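Acyl-coenzyme A thioesterase PaaI (PDB 2FS2) hydrolyses coenzyme A thioesters of phenylacetate, preferring those hydroxylated on the ring, as a homotetrameric hot-dog-fold thioesterase of the phenylacetate degradation pathway. Local coordinates at residues Phe34-Met39 and Thr96-Val101. Numbering follows the deposited sequence.
Sequences FAVVTM and TATAQV
Ala35 pairs with Ala99, and Val37 with Ala97, through four backbone hydrogen bonds that join two antiparallel strands in the curved sheet of the hot-dog fold, a worked example of how one ladder serves two unlike faces. The bond from Ala99 N to Ala35 O is the shortest, 2.8 Å, whereas Ala35 N reaches Ala99 O at 3.2 Å. CA-H...O contacts reinforce the ladder, among them Val36 CA to Ala97 O at 3.2 Å.

The face bearing Ala35, Val37, Ala97 and Ala99 is buried; three of its four side chains are alanines, and helix 54-70, the sausage of the fold, packs against it, with Ala64 touching both Val37 and Ala99. Here Val37 CG2 touches Ala97 CB.

The other face carries Phe34, Val36, Thr38, Thr96, Thr98 and Gln100. CG of Phe34 stands anti to its backbone N (chi1 178°), and the ring beyond it reaches the partner strand, CE1 coming 3.6 Å from Thr98 CG2, while Gln100 CG lies at the ring edge. An alanine in place of Phe34 would probably leave Thr98 CG2 and Gln100 CG without their aromatic neighbour and more open to solvent. Val36 and Thr98 run side by side, and Val36 CG1 presses on Thr96 CG2 at a tight 3.5 Å.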
ATOM      1  N   PHE B  34     -19.625  -9.269   2.086  1.00 18.39           N
ATOM      2  CA  PHE B  34     -19.397  -9.819   0.758  1.00 19.49           C
ATOM      3  C   PHE B  34     -20.295  -9.098  -0.201  1.00 20.43           C
ATOM      4  O   PHE B  34     -21.528  -9.063   0.063  1.00 22.01           O
ATOM      5  CB  PHE B  34     -19.668 -11.331   0.713  1.00 18.03           C
ATOM      6  CG  PHE B  34     -19.495 -11.954  -0.674  1.00 22.43           C
ATOM      7  CD1 PHE B  34     -18.180 -12.325  -1.160  1.00 13.02           C
ATOM      8  CD2 PHE B  34     -20.615 -12.194  -1.494  1.00 16.43           C
ATOM      9  CE1 PHE B  34     -18.038 -12.903  -2.503  1.00 17.39           C
ATOM     10  CE2 PHE B  34     -20.456 -12.743  -2.814  1.00 19.53           C
ATOM     11  CZ  PHE B  34     -19.152 -13.128  -3.323  1.00 17.48           C
ATOM     12  N   ALA B  35     -19.748  -8.655  -1.349  1.00 19.85           N
ATOM     13  CA  ALA B  35     -20.588  -7.962  -2.392  1.00 21.13           C
ATOM     14  C   ALA B  35     -19.924  -8.143  -3.758  1.00 21.77           C
ATOM     15  O   ALA B  35     -18.692  -8.166  -3.823  1.00 23.08           O
ATOM     16  CB  ALA B  35     -20.675  -6.430  -2.086  1.00 19.78           C
ATOM     17  N   VAL B  36     -20.709  -8.209  -4.825  1.00 20.09           N
ATOM     18  CA  VAL B  36     -20.269  -8.409  -6.196  1.00 20.34           C
ATOM     19  C   VAL B  36     -21.061  -7.396  -6.958  1.00 22.29           C
ATOM     20  O   VAL B  36     -22.326  -7.296  -6.779  1.00 22.93           O
ATOM     21  CB  VAL B  36     -20.550  -9.839  -6.743  1.00 21.70           C
ATOM     22  CG1 VAL B  36     -20.158  -9.987  -8.219  1.00 19.13           C
ATOM     23  CG2 VAL B  36     -19.843 -10.910  -6.001  1.00 21.34           C
ATOM     24  N   VAL B  37     -20.382  -6.572  -7.746  1.00 21.99           N
ATOM     25  CA  VAL B  37     -21.054  -5.553  -8.469  1.00 22.30           C
ATOM     26  C   VAL B  37     -20.450  -5.635  -9.841  1.00 23.77           C
ATOM     27  O   VAL B  37     -19.409  -6.258 -10.059  1.00 23.50           O
ATOM     28  CB  VAL B  37     -20.881  -4.096  -7.825  1.00 22.55           C
ATOM     29  CG1 VAL B  37     -21.606  -3.993  -6.435  1.00 20.00           C
ATOM     30  CG2 VAL B  37     -19.305  -3.733  -7.652  1.00 22.87           C
ATOM     31  N   THR B  38     -21.109  -4.975 -10.763  1.00 24.47           N
ATOM     32  CA  THR B  38     -20.856  -5.164 -12.176  1.00 29.14           C
ATOM     33  C   THR B  38     -20.989  -3.835 -12.941  1.00 28.85           C
ATOM     34  O   THR B  38     -21.708  -2.956 -12.520  1.00 28.05           O
ATOM     35  CB  THR B  38     -21.849  -6.219 -12.650  1.00 30.94           C
ATOM     36  OG1 THR B  38     -21.281  -6.912 -13.770  1.00 40.26           O
ATOM     37  CG2 THR B  38     -23.088  -5.549 -13.157  1.00 29.57           C
HETATM   38  N   MSE B  39     -20.235  -3.648 -14.001  1.00 29.16           N
HETATM   39  CA  MSE B  39     -20.288  -2.402 -14.752  1.00 31.10           C
HETATM   40  C   MSE B  39     -19.761  -2.676 -16.144  1.00 29.93           C
HETATM   41  O   MSE B  39     -18.829  -3.439 -16.312  1.00 29.12           O
HETATM   42  CB  MSE B  39     -19.365  -1.370 -14.069  1.00 32.22           C
HETATM   43  CG  MSE B  39     -19.081  -0.154 -14.927  1.00 40.43           C
HETATM   44 SE   MSE B  39     -17.722   0.982 -14.019  1.00 61.58          SE
HETATM   45  CE  MSE B  39     -18.940   1.999 -13.118  1.00 57.03           C
ATOM     46  N   THR B  96     -16.519  -7.146 -13.275  1.00 22.11           N
ATOM     47  CA  THR B  96     -17.150  -7.609 -12.077  1.00 24.01           C
ATOM     48  C   THR B  96     -16.135  -7.403 -10.919  1.00 23.08           C
ATOM     49  O   THR B  96     -14.996  -7.867 -11.010  1.00 23.33           O
ATOM     50  CB  THR B  96     -17.519  -9.093 -12.272  1.00 24.72           C
ATOM     51  OG1 THR B  96     -18.285  -9.245 -13.502  1.00 30.79           O
ATOM     52  CG2 THR B  96     -18.542  -9.541 -11.265  1.00 26.64           C
ATOM     53  N   ALA B  97     -16.544  -6.668  -9.907  1.00 21.32           N
ATOM     54  CA  ALA B  97     -15.738  -6.414  -8.686  1.00 20.95           C
ATOM     55  C   ALA B  97     -16.369  -7.217  -7.547  1.00 19.88           C
ATOM     56  O   ALA B  97     -17.614  -7.109  -7.313  1.00 20.19           O
ATOM     57  CB  ALA B  97     -15.668  -4.874  -8.342  1.00 18.11           C
ATOM     58  N   THR B  98     -15.575  -8.085  -6.925  1.00 16.24           N
ATOM     59  CA  THR B  98     -15.991  -8.867  -5.815  1.00 17.64           C
ATOM     60  C   THR B  98     -15.196  -8.428  -4.608  1.00 19.49           C
ATOM     61  O   THR B  98     -13.966  -8.446  -4.646  1.00 19.18           O
ATOM     62  CB  THR B  98     -15.642 -10.246  -6.089  1.00 18.44           C
ATOM     63  OG1 THR B  98     -16.433 -10.733  -7.210  1.00 27.79           O
ATOM     64  CG2 THR B  98     -16.055 -11.224  -4.981  1.00 14.81           C
ATOM     65  N   ALA B  99     -15.899  -8.143  -3.516  1.00 18.52           N
ATOM     66  CA  ALA B  99     -15.253  -7.667  -2.324  1.00 17.11           C
ATOM     67  C   ALA B  99     -15.507  -8.689  -1.238  1.00 19.30           C
ATOM     68  O   ALA B  99     -16.616  -9.147  -1.087  1.00 21.01           O
ATOM     69  CB  ALA B  99     -15.863  -6.340  -1.998  1.00 18.83           C
ATOM     70  N   GLN B 100     -14.506  -9.072  -0.452  1.00 17.77           N
ATOM     71  CA  GLN B 100     -14.637 -10.120   0.548  1.00 18.30           C
ATOM     72  C   GLN B 100     -13.952  -9.575   1.813  1.00 17.00           C
ATOM     73  O   GLN B 100     -12.825  -9.086   1.707  1.00 14.28           O
ATOM     74  CB  GLN B 100     -13.641 -11.201   0.212  1.00 19.78           C
ATOM     75  CG  GLN B 100     -13.997 -12.207  -0.622  1.00 27.42           C
ATOM     76  CD  GLN B 100     -12.761 -13.032  -0.954  1.00 28.75           C
ATOM     77  OE1 GLN B 100     -12.246 -13.753  -0.099  1.00 28.70           O
ATOM     78  NE2 GLN B 100     -12.285 -12.899  -2.148  1.00 30.65           N
ATOM     79  N   VAL B 101     -14.594  -9.705   2.959  1.00 17.73           N
ATOM     80  CA  VAL B 101     -14.000  -9.333   4.262  1.00 16.11           C
ATOM     81  C   VAL B 101     -12.804 -10.324   4.552  1.00 17.03           C
ATOM     82  O   VAL B 101     -12.904 -11.532   4.322  1.00 18.03           O
ATOM     83  CB  VAL B 101     -15.067  -9.306   5.385  1.00 14.55           C
ATOM     84  CG1 VAL B 101     -15.700 -10.613   5.595  1.00 18.47           C
ATOM     85  CG2 VAL B 101     -14.482  -8.892   6.726  1.00 17.19           C
TER